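Local coordinates for penicillin-binding protein 1A (Mycobacterium tuberculosis, PDB 5CRF), which builds cross-linked peptidoglycan for the cell wall, polymerising glycan strands and cross-linking their peptides, the latter step in the penicillin-sensitive transpeptidase domain contained in this fragment, at residues A[31-36]-A[234-239]; A[97-102]-A[200-205]; A[121-126]-A[155-160]; A[128-133]-A[151-156]; A[134-139]-A[147-152]. All coordinates share one frame; numbering follows the deposited sequence.

Contact 1. Residues A[31-36]-A[234-239]; sequences LVVTTT and QKVVSA
V237 has CG1 beside its backbone N (chi1 -54°), which leaves CG2 between N and the carbonyl carbon, facing V32, with V237 CG2 3.7 Å from V32 CB. On the same face T34 has OG1 beside its own backbone N, where a water lies 2.8 Å from T34 OG1. That water donates to V32 O, and weakly to K235 O, so it bridges both strands. The two strands run antiparallel, their short axes at 175°. V32 and V237 form a hydrogen-bonded pair: V32 N reaches V237 O at 3.0 Å in an almost straight bond (173° at the hydrogen), and V237 N returns the bond to V32 O. One step on, T34 N donates to K235 O at 2.8 Å. Here the register slips, because T34 O accepts from Q234 N at 2.8 Å as well as from K235 N at 3.1 Å. Two residues facing one make this a classic beta bulge. The other face is apolar: L31 crosses V236 at a slant, L31 CD1 to V236 CG1 4.0 Å, and V33 CG2 comes beside that same methyl at 4.3 Å. Strand 233-237 is the middle one of a three-stranded antiparallel sheet, with 243-246 on its far side, well away from the annotated active-site serine. Chemically, the pairing depends on main-chain bonds; the doubly occupied T34 O satisfies both N-H groups of the bulge, the water joins the strands on the face of V32, T34 and V237, and V33 and V236 pack against L15 of helix 3-19, with L31 beside V236.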
# COMPACT_ATOMS: atom_id res chain seq x y z
N LEU A 31 4.73 -31.96 11.11
CA LEU A 31 5.72 -30.92 10.89
C LEU A 31 5.56 -29.83 11.94
O LEU A 31 4.46 -29.60 12.48
CB LEU A 31 5.57 -30.30 9.52
CG LEU A 31 5.68 -31.24 8.32
CD1 LEU A 31 5.49 -30.49 7.02
CD2 LEU A 31 7.00 -31.99 8.34
N VAL A 32 6.65 -29.13 12.19
CA VAL A 32 6.58 -27.92 13.00
C VAL A 32 7.02 -26.75 12.15
O VAL A 32 8.15 -26.67 11.66
CB VAL A 32 7.44 -28.02 14.27
CG1 VAL A 32 7.38 -26.70 15.01
CG2 VAL A 32 6.94 -29.13 15.13
N VAL A 33 6.07 -25.84 11.95
CA VAL A 33 6.23 -24.70 11.03
C VAL A 33 6.39 -23.43 11.89
O VAL A 33 5.54 -23.12 12.79
CB VAL A 33 5.01 -24.59 10.07
CG1 VAL A 33 5.18 -23.43 9.07
CG2 VAL A 33 4.80 -25.88 9.35
N THR A 34 7.50 -22.75 11.67
CA THR A 34 7.71 -21.43 12.19
C THR A 34 7.26 -20.40 11.16
O THR A 34 7.79 -20.40 10.01
CB THR A 34 9.17 -21.24 12.57
OG1 THR A 34 9.57 -22.25 13.54
CG2 THR A 34 9.39 -19.85 13.18
N THR A 35 6.32 -19.53 11.54
CA THR A 35 5.89 -18.48 10.64
C THR A 35 6.82 -17.25 10.73
O THR A 35 7.69 -17.15 11.62
CB THR A 35 4.45 -18.01 10.94
OG1 THR A 35 4.47 -17.19 12.11
CG2 THR A 35 3.52 -19.23 11.16
N THR A 36 6.60 -16.31 9.83
CA THR A 36 7.23 -15.01 9.85
C THR A 36 6.59 -13.96 10.80
O THR A 36 7.13 -12.86 10.95
CB THR A 36 7.21 -14.40 8.45
OG1 THR A 36 5.88 -14.46 7.93
CG2 THR A 36 8.18 -15.12 7.52
N GLN A 234 8.88 -19.13 7.71
CA GLN A 234 10.25 -18.90 8.04
C GLN A 234 11.03 -20.19 8.07
O GLN A 234 12.18 -20.25 7.60
CB GLN A 234 10.34 -18.23 9.41
CG GLN A 234 11.73 -17.80 9.83
CD GLN A 234 12.44 -16.85 8.83
OE1 GLN A 234 11.80 -16.02 8.18
NE2 GLN A 234 13.76 -17.00 8.70
N LYS A 235 10.45 -21.22 8.68
CA LYS A 235 11.18 -22.48 8.82
C LYS A 235 10.22 -23.65 8.98
O LYS A 235 9.09 -23.52 9.56
CB LYS A 235 12.11 -22.41 10.02
CG LYS A 235 13.19 -23.47 10.11
CD LYS A 235 14.04 -23.22 11.35
CE LYS A 235 15.12 -24.27 11.48
NZ LYS A 235 15.94 -24.07 12.73
N VAL A 236 10.65 -24.78 8.46
CA VAL A 236 9.90 -26.02 8.59
C VAL A 236 10.82 -27.13 9.05
O VAL A 236 11.83 -27.39 8.39
CB VAL A 236 9.20 -26.44 7.27
CG1 VAL A 236 8.30 -27.63 7.52
CG2 VAL A 236 8.42 -25.26 6.74
N VAL A 237 10.46 -27.81 10.13
CA VAL A 237 11.24 -28.96 10.58
C VAL A 237 10.34 -30.19 10.65
O VAL A 237 9.12 -30.08 10.88
CB VAL A 237 11.89 -28.69 11.95
CG1 VAL A 237 12.70 -27.41 11.89
CG2 VAL A 237 10.85 -28.57 13.03
N SER A 238 10.95 -31.35 10.46
CA SER A 238 10.26 -32.62 10.49
C SER A 238 9.90 -32.99 11.97
O SER A 238 10.37 -32.35 12.88
CB SER A 238 11.13 -33.71 9.84
OG SER A 238 12.21 -34.12 10.68
N ALA A 239 9.10 -34.03 12.14
CA ALA A 239 8.70 -34.56 13.45
C ALA A 239 9.93 -34.76 14.39
O ALA A 239 9.96 -34.25 15.54
CB ALA A 239 8.00 -35.91 13.23
O HOH W 1 10.08 -24.84 12.50

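Contact 2. Residues A[97-102]-A[200-205]; sequences SSFKVF and NGIVLG
The SxxK motif of the penicillin-binding transpeptidases, here S97-S-F-K100, packs through F99 and K100 on the loop 200-205. S97 is, by similarity, the nucleophile that forms the acyl-ester intermediate. F99 makes most of the contact. Its CB lies 3.7 Å from G205 CA. Along the ring, F99 CD2 comes to 3.3 Å from the carbonyl oxygen I202 O. Farther out, F99 CE2 meets I202 CG1 at 3.7 Å. I202 keeps CG1 anti to its backbone N (chi1 -171°), which directs this branch to the CE2 side of the phenyl ring, the two side chains passing at a slant. The ring is also fixed from its own segment: F102 CD2 sits over the centre of one face, 3.6 Å above the F99 plane. K100 takes part through its base, CB standing 3.8 Å from V203 O, and its end turns elsewhere. With a bend at chi4 (-89°) NZ comes back to S97 O at 3.1 Å, in the carbonyl plane and on a lone pair, and it is shared with N152 OD1 and S150 OG. The contact between the segments is thus van der Waals packing, while the polar groups of the motif look toward the catalytic cleft, where S97 OG bonds to E134 OE2 and T294 N. G205 takes a positive phi (66°), a conformation that favours glycine. Around this core, A173 of helix 166-176 abuts F99, helix 211-222 backs S98 and V101, helix 152-161 borders K100 and L204, and strand 289-296 supplies T294.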
# COMPACT_ATOMS: atom_id res chain seq x y z
N SER A 97 -7.35 6.56 -4.62
CA SER A 97 -6.26 7.51 -4.70
C SER A 97 -4.91 7.05 -4.17
O SER A 97 -3.93 7.82 -4.24
CB SER A 97 -6.67 8.86 -4.03
OG SER A 97 -7.23 8.66 -2.75
N SER A 98 -4.80 5.85 -3.58
CA SER A 98 -3.49 5.32 -3.20
C SER A 98 -2.70 4.71 -4.36
O SER A 98 -1.49 4.53 -4.21
CB SER A 98 -3.58 4.30 -2.10
OG SER A 98 -4.29 3.13 -2.46
N PHE A 99 -3.36 4.38 -5.48
CA PHE A 99 -2.66 3.67 -6.55
C PHE A 99 -1.70 4.58 -7.33
O PHE A 99 -0.81 4.09 -7.98
CB PHE A 99 -3.62 3.03 -7.53
CG PHE A 99 -3.11 1.74 -8.10
CD1 PHE A 99 -2.90 0.64 -7.28
CD2 PHE A 99 -2.80 1.63 -9.46
CE1 PHE A 99 -2.41 -0.57 -7.81
CE2 PHE A 99 -2.32 0.45 -9.97
CZ PHE A 99 -2.11 -0.64 -9.14
N LYS A 100 -1.91 5.89 -7.28
CA LYS A 100 -1.17 6.79 -8.18
C LYS A 100 0.32 6.87 -7.85
O LYS A 100 1.09 7.35 -8.67
CB LYS A 100 -1.83 8.17 -8.24
CG LYS A 100 -1.91 8.89 -6.94
CD LYS A 100 -2.53 10.27 -7.19
CE LYS A 100 -2.88 10.99 -5.94
NZ LYS A 100 -4.28 10.54 -5.66
N VAL A 101 0.73 6.31 -6.71
CA VAL A 101 2.14 6.12 -6.40
C VAL A 101 2.85 5.37 -7.57
O VAL A 101 4.02 5.64 -7.87
CB VAL A 101 2.31 5.42 -5.04
CG1 VAL A 101 3.71 4.98 -4.80
CG2 VAL A 101 1.88 6.33 -3.89
N PHE A 102 2.14 4.43 -8.21
CA PHE A 102 2.75 3.68 -9.33
C PHE A 102 2.89 4.51 -10.58
O PHE A 102 3.76 4.26 -11.37
CB PHE A 102 2.01 2.34 -9.53
CG PHE A 102 2.02 1.52 -8.27
CD1 PHE A 102 3.24 1.13 -7.69
CD2 PHE A 102 0.85 1.19 -7.63
CE1 PHE A 102 3.25 0.47 -6.47
CE2 PHE A 102 0.85 0.50 -6.41
CZ PHE A 102 2.05 0.11 -5.87
N ASN A 200 -7.53 3.96 -18.72
CA ASN A 200 -7.07 5.12 -17.97
C ASN A 200 -7.45 5.13 -16.48
O ASN A 200 -6.69 5.71 -15.67
CB ASN A 200 -7.65 6.36 -18.60
CG ASN A 200 -7.05 6.66 -19.96
OD1 ASN A 200 -6.11 6.03 -20.37
ND2 ASN A 200 -7.59 7.64 -20.64
N GLY A 201 -8.52 4.41 -16.10
CA GLY A 201 -8.94 4.35 -14.70
C GLY A 201 -7.92 3.69 -13.74
O GLY A 201 -8.06 3.78 -12.52
N ILE A 202 -6.93 2.98 -14.27
CA ILE A 202 -5.86 2.45 -13.41
C ILE A 202 -5.27 3.49 -12.52
O ILE A 202 -4.97 3.20 -11.35
CB ILE A 202 -4.77 1.74 -14.23
CG1 ILE A 202 -3.77 0.99 -13.32
CG2 ILE A 202 -4.06 2.71 -15.19
CD1 ILE A 202 -2.85 0.06 -14.09
N VAL A 203 -5.04 4.70 -13.02
CA VAL A 203 -4.41 5.77 -12.20
C VAL A 203 -5.32 6.28 -11.07
O VAL A 203 -4.88 6.88 -10.06
CB VAL A 203 -3.89 6.92 -13.11
CG1 VAL A 203 -5.05 7.77 -13.65
CG2 VAL A 203 -2.86 7.81 -12.36
N LEU A 204 -6.61 6.03 -11.24
CA LEU A 204 -7.65 6.29 -10.26
C LEU A 204 -7.91 5.13 -9.28
O LEU A 204 -8.81 5.23 -8.46
CB LEU A 204 -8.92 6.72 -11.01
CG LEU A 204 -8.68 7.86 -12.00
CD1 LEU A 204 -9.99 8.15 -12.71
CD2 LEU A 204 -8.19 9.13 -11.29
N GLY A 205 -7.10 4.06 -9.32
CA GLY A 205 -7.21 2.95 -8.41
C GLY A 205 -8.48 2.16 -8.59
O GLY A 205 -9.03 1.65 -7.62

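Contact 3. Residues A[121-126]-A[155-160]; sequences SPLTVD and YYRLML
L123 and Y156 make the tight part of this contact. L123 CD2 is pressed to 3.3 Å from Y156 CD1 and 3.6 Å from Y156 CG, the leucine branch crossing the tyrosine obliquely. Farther along the ring V125 CG2 touches Y156 CE1 at 3.7 Å, V125 and Y156 pointing at one another from opposite directions. Y156 carries CG anti to its backbone N (chi1 -163°), which sends the ring out from the helix to the strand; M159 CE lies over the centre of one ring face, and the hydroxyl is bonded to N200 ND2. The element being packed is the small hairpin of strands 123-125 and 128-130, laid against helix 152-161 with strand and helix axes at 46° and 10.6 Å apart, a separation spanned by side chains. Toward solvent the contact becomes polar. R157, partly exposed, stretches extended from CG to NE, and its guanidinium meets the backbone edge-on: NH1 donates to S121 O at 2.8 Å (158° at the hydrogen), with the acceptor near the guanidinium plane. The looser grip is that of NH2, with weak, more bent bonds to the same S121 O and, at 3.4 Å, to P122 O. One guanidinium face is overlaid by L123 CD1, 4.0 Å from R157 NE, so the leucine serves both regions. D119, already bonded to S121 OG, forms a long, weak ion pair with R157 NH2, while P122 is itself exposed.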
# COMPACT_ATOMS: atom_id res chain seq x y z
N SER A 121 -6.43 21.06 -12.36
CA SER A 121 -7.84 21.43 -12.54
C SER A 121 -8.66 20.23 -13.00
O SER A 121 -8.08 19.21 -13.48
CB SER A 121 -7.99 22.59 -13.55
OG SER A 121 -7.58 22.19 -14.83
N PRO A 122 -10.01 20.34 -12.94
CA PRO A 122 -10.80 19.22 -13.48
C PRO A 122 -10.54 18.97 -14.99
O PRO A 122 -10.16 19.89 -15.74
CB PRO A 122 -12.27 19.65 -13.23
CG PRO A 122 -12.19 20.72 -12.17
CD PRO A 122 -10.88 21.44 -12.45
N LEU A 123 -10.82 17.74 -15.42
CA LEU A 123 -10.44 17.23 -16.74
C LEU A 123 -11.64 16.46 -17.27
O LEU A 123 -12.23 15.72 -16.48
CB LEU A 123 -9.28 16.25 -16.44
CG LEU A 123 -8.49 15.27 -17.27
CD1 LEU A 123 -7.55 15.97 -18.21
CD2 LEU A 123 -7.64 14.42 -16.32
N THR A 124 -11.96 16.55 -18.56
CA THR A 124 -12.91 15.59 -19.17
C THR A 124 -12.23 14.81 -20.31
O THR A 124 -11.60 15.41 -21.15
CB THR A 124 -14.23 16.27 -19.63
OG1 THR A 124 -14.89 16.85 -18.50
CG2 THR A 124 -15.18 15.24 -20.25
N VAL A 125 -12.34 13.48 -20.30
CA VAL A 125 -11.64 12.61 -21.24
C VAL A 125 -12.59 11.49 -21.63
O VAL A 125 -13.02 10.72 -20.78
CB VAL A 125 -10.36 12.00 -20.62
CG1 VAL A 125 -9.55 11.17 -21.62
CG2 VAL A 125 -9.47 13.07 -20.02
N ASP A 126 -12.92 11.40 -22.91
CA ASP A 126 -13.83 10.36 -23.47
C ASP A 126 -15.23 10.35 -22.80
O ASP A 126 -15.84 9.27 -22.60
CB ASP A 126 -13.18 8.96 -23.42
CG ASP A 126 -11.82 8.89 -24.15
OD1 ASP A 126 -11.52 9.73 -25.03
OD2 ASP A 126 -11.03 7.96 -23.82
N TYR A 155 -2.36 13.46 -11.78
CA TYR A 155 -1.74 12.19 -12.10
C TYR A 155 -2.36 11.56 -13.35
O TYR A 155 -1.72 10.83 -14.07
CB TYR A 155 -1.72 11.22 -10.89
CG TYR A 155 -0.49 11.51 -10.06
CD1 TYR A 155 -0.48 12.52 -9.12
CD2 TYR A 155 0.67 10.83 -10.30
CE1 TYR A 155 0.70 12.85 -8.42
CE2 TYR A 155 1.84 11.15 -9.63
CZ TYR A 155 1.85 12.12 -8.69
OH TYR A 155 3.02 12.37 -8.04
N TYR A 156 -3.60 11.90 -13.63
CA TYR A 156 -4.24 11.43 -14.85
C TYR A 156 -3.57 12.11 -16.04
O TYR A 156 -3.23 11.44 -17.05
CB TYR A 156 -5.71 11.78 -14.78
CG TYR A 156 -6.62 11.05 -15.73
CD1 TYR A 156 -6.62 11.36 -17.09
CD2 TYR A 156 -7.53 10.09 -15.27
CE1 TYR A 156 -7.49 10.70 -17.96
CE2 TYR A 156 -8.38 9.44 -16.15
CZ TYR A 156 -8.36 9.77 -17.48
OH TYR A 156 -9.16 9.15 -18.38
N ARG A 157 -3.35 13.42 -15.93
CA ARG A 157 -2.59 14.13 -16.98
C ARG A 157 -1.18 13.59 -17.07
O ARG A 157 -0.67 13.37 -18.18
CB ARG A 157 -2.52 15.63 -16.72
CG ARG A 157 -3.85 16.36 -16.81
CD ARG A 157 -3.65 17.85 -16.63
NE ARG A 157 -4.87 18.57 -16.92
CZ ARG A 157 -5.80 18.89 -16.03
NH1 ARG A 157 -5.66 18.65 -14.75
NH2 ARG A 157 -6.90 19.51 -16.45
N LEU A 158 -0.52 13.39 -15.91
CA LEU A 158 0.83 12.81 -15.93
C LEU A 158 0.88 11.45 -16.65
O LEU A 158 1.73 11.25 -17.51
CB LEU A 158 1.43 12.69 -14.54
CG LEU A 158 2.91 12.24 -14.48
CD1 LEU A 158 3.88 13.27 -15.07
CD2 LEU A 158 3.20 11.96 -13.01
N MSE A 159 -0.06 10.55 -16.34
CA MSE A 159 -0.12 9.23 -17.03
C MSE A 159 -0.18 9.36 -18.56
O MSE A 159 0.58 8.70 -19.28
CB MSE A 159 -1.28 8.41 -16.49
CG MSE A 159 -1.63 7.19 -17.34
SE MSE A 159 -3.37 6.46 -16.77
CE MSE A 159 -4.54 7.92 -17.36
N LEU A 160 -1.02 10.27 -19.05
CA LEU A 160 -1.14 10.51 -20.51
C LEU A 160 0.08 11.14 -21.18
O LEU A 160 0.23 11.10 -22.44
CB LEU A 160 -2.39 11.31 -20.81
CG LEU A 160 -3.67 10.57 -20.44
CD1 LEU A 160 -4.87 11.42 -20.75
CD2 LEU A 160 -3.79 9.23 -21.14

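Contact 4. Residues A[128-133]-A[151-156]; sequences IKITNV and LNTSYY
I130 lies over one face of the Y156 ring, the two side chains meeting at about a right angle. I130 CG1 stands 4.2 Å from the ring centroid and 20° off its normal, a CH-pi contact displaced toward the rim, while CD1 reaches CE2 of Y156 at 3.8 Å. N132, too, lies at about a right angle to its main partner, T153. With CG beside its backbone N (chi1 -66°), the N132 amide enters the first turn of helix 152-161, and OD1 takes T153 N at 2.8 Å in its carbonyl plane, on a lone pair. That bond is fairly straight, 161° at the hydrogen. N152 N is as close, 2.7 Å from N132 OD1, but its angle is too poor for a hydrogen bond. L151 holds the N-cap position of this helix, and N152 is the asparagine of the SxN motif of the transpeptidase fold, its OD1 turned to K100. The other arm of the amide, N132 ND2, donates to T153 OG1 at 3.2 Å, slightly out of the amide plane, and passes L151 CD2 at 3.7 Å. T153 OG1 is bonded in addition to S120 O, and N132 ND2 to E136 O.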
# COMPACT_ATOMS: atom_id res chain seq x y z
N ILE A 128 -16.02 11.16 -19.70
CA ILE A 128 -15.99 11.01 -18.24
C ILE A 128 -15.31 12.25 -17.65
O ILE A 128 -14.25 12.68 -18.12
CB ILE A 128 -15.38 9.65 -17.77
CG1 ILE A 128 -15.25 9.59 -16.24
CG2 ILE A 128 -14.03 9.33 -18.41
CD1 ILE A 128 -15.18 8.19 -15.67
N LYS A 129 -15.96 12.84 -16.65
CA LYS A 129 -15.40 13.95 -15.89
C LYS A 129 -14.56 13.36 -14.78
O LYS A 129 -14.97 12.39 -14.11
CB LYS A 129 -16.48 14.83 -15.28
CG LYS A 129 -17.28 15.60 -16.33
CD LYS A 129 -17.30 17.11 -16.08
CE LYS A 129 -18.35 17.81 -16.95
NZ LYS A 129 -18.19 17.51 -18.40
N ILE A 130 -13.37 13.91 -14.61
CA ILE A 130 -12.40 13.41 -13.67
C ILE A 130 -12.23 14.52 -12.64
O ILE A 130 -11.86 15.64 -13.00
CB ILE A 130 -11.04 13.11 -14.36
CG1 ILE A 130 -11.19 12.19 -15.61
CG2 ILE A 130 -10.03 12.57 -13.32
CD1 ILE A 130 -11.79 10.82 -15.31
N THR A 131 -12.50 14.22 -11.38
CA THR A 131 -12.31 15.18 -10.30
C THR A 131 -11.69 14.41 -9.12
O THR A 131 -11.65 13.16 -9.12
CB THR A 131 -13.62 15.80 -9.78
OG1 THR A 131 -14.51 14.73 -9.46
CG2 THR A 131 -14.28 16.74 -10.82
N ASN A 132 -11.18 15.17 -8.16
CA ASN A 132 -10.42 14.66 -7.02
C ASN A 132 -11.31 14.28 -5.84
O ASN A 132 -11.99 15.15 -5.30
CB ASN A 132 -9.39 15.73 -6.61
CG ASN A 132 -8.32 15.95 -7.71
OD1 ASN A 132 -7.92 15.01 -8.35
ND2 ASN A 132 -7.88 17.18 -7.92
N VAL A 133 -11.30 13.01 -5.43
CA VAL A 133 -12.21 12.49 -4.37
C VAL A 133 -11.99 13.24 -3.06
O VAL A 133 -12.94 13.54 -2.31
CB VAL A 133 -12.02 10.98 -4.15
N LEU A 151 -3.90 14.57 -5.71
CA LEU A 151 -4.52 15.16 -6.90
C LEU A 151 -4.60 14.12 -8.02
O LEU A 151 -3.68 13.98 -8.85
CB LEU A 151 -3.84 16.46 -7.33
CG LEU A 151 -3.71 17.49 -6.19
CD1 LEU A 151 -2.93 18.74 -6.61
CD2 LEU A 151 -5.06 17.89 -5.64
N ASN A 152 -5.74 13.42 -8.06
CA ASN A 152 -5.98 12.47 -9.15
C ASN A 152 -5.92 13.13 -10.53
O ASN A 152 -5.48 12.49 -11.47
CB ASN A 152 -7.33 11.79 -8.99
CG ASN A 152 -7.32 10.71 -7.92
OD1 ASN A 152 -6.27 10.32 -7.37
ND2 ASN A 152 -8.51 10.20 -7.61
N THR A 153 -6.45 14.33 -10.66
CA THR A 153 -6.44 15.06 -11.96
C THR A 153 -5.02 15.21 -12.49
O THR A 153 -4.75 14.88 -13.65
CB THR A 153 -7.02 16.47 -11.85
OG1 THR A 153 -6.43 17.12 -10.73
CG2 THR A 153 -8.50 16.42 -11.65
N SER A 154 -4.13 15.68 -11.64
CA SER A 154 -2.69 15.87 -12.00
C SER A 154 -2.10 14.54 -12.51
O SER A 154 -1.40 14.50 -13.54
CB SER A 154 -1.92 16.30 -10.77
OG SER A 154 -2.37 17.53 -10.25
N TYR A 155 -2.36 13.46 -11.78
CA TYR A 155 -1.74 12.19 -12.10
C TYR A 155 -2.36 11.56 -13.35
O TYR A 155 -1.72 10.83 -14.07
CB TYR A 155 -1.72 11.22 -10.89
CG TYR A 155 -0.49 11.51 -10.06
CD1 TYR A 155 -0.48 12.52 -9.12
CD2 TYR A 155 0.67 10.83 -10.30
CE1 TYR A 155 0.70 12.85 -8.42
CE2 TYR A 155 1.84 11.15 -9.63
CZ TYR A 155 1.85 12.12 -8.69
OH TYR A 155 3.02 12.37 -8.04
N TYR A 156 -3.60 11.90 -13.63
CA TYR A 156 -4.24 11.43 -14.85
C TYR A 156 -3.57 12.11 -16.04
O TYR A 156 -3.23 11.44 -17.05
CB TYR A 156 -5.71 11.78 -14.78
CG TYR A 156 -6.62 11.05 -15.73
CD1 TYR A 156 -6.62 11.36 -17.09
CD2 TYR A 156 -7.53 10.09 -15.27
CE1 TYR A 156 -7.49 10.70 -17.96
CE2 TYR A 156 -8.38 9.44 -16.15
CZ TYR A 156 -8.36 9.77 -17.48
OH TYR A 156 -9.16 9.15 -18.38

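Contact 5. Residues A[134-139]-A[147-152]; sequences EGEGCG and LKMSLN
E134, facing S150, opens a loop that packs on M149 and on S150 and L151 of the SxN motif (S150-L151-N152) of the transpeptidase fold. The link between E134 and S150 is indirect: one water accepts from E134 N and donates to S150 O at 2.7 Å. The E134 carboxylate bonds to S97 OG through OE2 and to T294 OG1 through OE1, and S150 OG to K291 and K100, so both are directed into the active-site cleft. S150 has positive phi and follows helix 143-148 in a Schellman motif. After G135 comes E136, whose chain, extended beyond CG, crosses M149 obliquely. E136 OE2 accepts from a water at 2.8 Å that also donates to K148 O. The same OE2 is 2.9 Å from M149 O, two acceptors rather than a bond, a closeness that would probably disfavour a full charge there; OE1 is bonded to Y276 OH. E136 N is tied to M149 O through a third water. The selenomethionine M149 bends at chi3 (74°), which brings CE up to the loop, 3.7 Å from E136 CB and 3.5 Å from G137 O. L151 comes in next to it, with CD2 3.3 Å from E136 O. C138 closes the walk. Its SG sits between backbone N and carbonyl carbon (chi1 71°) and is joined to C141 in a disulfide; C138 CB lies 4.1 Å from M149 SE, and C138 SG rests 3.7 Å from L151 CD1.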
# COMPACT_ATOMS: atom_id res chain seq x y z
N GLU A 134 -10.71 13.51 -2.77
CA GLU A 134 -10.32 14.20 -1.55
C GLU A 134 -10.50 15.76 -1.64
O GLU A 134 -10.40 16.45 -0.63
CB GLU A 134 -8.89 13.74 -1.11
CG GLU A 134 -8.90 12.61 -0.04
CD GLU A 134 -8.47 11.20 -0.50
OE1 GLU A 134 -7.93 10.43 0.35
OE2 GLU A 134 -8.62 10.85 -1.69
N GLY A 135 -10.80 16.30 -2.84
CA GLY A 135 -11.36 17.65 -2.98
C GLY A 135 -10.36 18.80 -2.96
O GLY A 135 -10.73 19.94 -2.63
N GLU A 136 -9.09 18.51 -3.30
CA GLU A 136 -8.04 19.51 -3.27
C GLU A 136 -7.73 19.90 -4.74
O GLU A 136 -8.06 19.16 -5.69
CB GLU A 136 -6.78 18.98 -2.48
CG GLU A 136 -7.08 18.22 -1.16
CD GLU A 136 -5.87 17.84 -0.27
OE1 GLU A 136 -5.15 18.74 0.20
OE2 GLU A 136 -5.66 16.64 0.07
N GLY A 137 -7.17 21.08 -4.94
CA GLY A 137 -6.60 21.51 -6.26
C GLY A 137 -5.50 22.48 -5.92
O GLY A 137 -5.52 23.04 -4.84
N CYS A 138 -4.55 22.70 -6.83
CA CYS A 138 -3.37 23.58 -6.56
C CYS A 138 -3.12 24.56 -7.74
O CYS A 138 -2.05 25.22 -7.81
CB CYS A 138 -2.08 22.71 -6.31
SG CYS A 138 -1.47 21.89 -7.85
N GLY A 139 -4.07 24.63 -8.69
CA GLY A 139 -3.79 25.15 -10.02
C GLY A 139 -2.75 24.26 -10.70
O GLY A 139 -3.00 23.06 -10.89
N LEU A 147 1.14 14.60 -5.27
CA LEU A 147 0.98 13.35 -4.54
C LEU A 147 0.48 13.59 -3.11
O LEU A 147 -0.43 12.89 -2.66
CB LEU A 147 2.26 12.53 -4.47
CG LEU A 147 2.06 11.07 -4.03
CD1 LEU A 147 1.46 10.17 -5.11
CD2 LEU A 147 3.44 10.51 -3.63
N LYS A 148 1.13 14.50 -2.39
CA LYS A 148 0.74 14.83 -1.03
C LYS A 148 -0.75 15.26 -0.92
O LYS A 148 -1.45 14.84 0.02
CB LYS A 148 1.63 15.94 -0.51
CG LYS A 148 1.30 16.40 0.88
CD LYS A 148 2.34 17.42 1.38
CE LYS A 148 2.28 18.70 0.64
NZ LYS A 148 3.33 19.55 1.29
N MSE A 149 -1.18 16.10 -1.87
CA MSE A 149 -2.56 16.61 -1.89
C MSE A 149 -3.54 15.62 -2.53
O MSE A 149 -4.75 15.94 -2.64
CB MSE A 149 -2.55 17.97 -2.63
CG MSE A 149 -1.86 19.00 -1.74
SE MSE A 149 -1.88 20.73 -2.73
CE MSE A 149 -3.77 21.09 -2.45
N SER A 150 -3.06 14.47 -2.98
CA SER A 150 -3.88 13.42 -3.58
C SER A 150 -4.62 13.87 -4.86
O SER A 150 -5.85 13.63 -5.05
CB SER A 150 -4.80 12.75 -2.51
OG SER A 150 -4.91 11.40 -2.88
N LEU A 151 -3.90 14.57 -5.71
CA LEU A 151 -4.52 15.16 -6.90
C LEU A 151 -4.60 14.12 -8.02
O LEU A 151 -3.68 13.98 -8.85
CB LEU A 151 -3.84 16.46 -7.33
CG LEU A 151 -3.71 17.49 -6.19
CD1 LEU A 151 -2.93 18.74 -6.61
CD2 LEU A 151 -5.06 17.89 -5.64
N ASN A 152 -5.74 13.42 -8.06
CA ASN A 152 -5.98 12.47 -9.15
C ASN A 152 -5.92 13.13 -10.53
O ASN A 152 -5.48 12.49 -11.47
CB ASN A 152 -7.33 11.79 -8.99
CG ASN A 152 -7.32 10.71 -7.92
OD1 ASN A 152 -6.27 10.32 -7.37
ND2 ASN A 152 -8.51 10.20 -7.61
O HOH W 2 -8.42 12.73 -4.68
O HOH W 3 -4.09 14.36 0.60
O HOH W 4 -7.69 15.76 -3.27

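How the contacts relate
From the N terminus, contact 1 closes the widest loop, pairing strand 32-35 with strand 233-237 in a small sheet; the centre of contact 1 lies 38 to 50 Å from the centres of the others. Within that span contact 2 joins the SxxK segment to the loop 200-205 and encloses the remaining three. Contacts 3, 4 and 5 form successively smaller loops: 121-126 and 128-133 return to helix 152-161, sharing Y155 and Y156, while 134-139 returns to the end of helix 143-148, sharing L151 and N152 with contact 4. None crosses another. Contacts 2 and 5 meet in the cleft through S97 and E134, and N200 ties contact 2 to Y156.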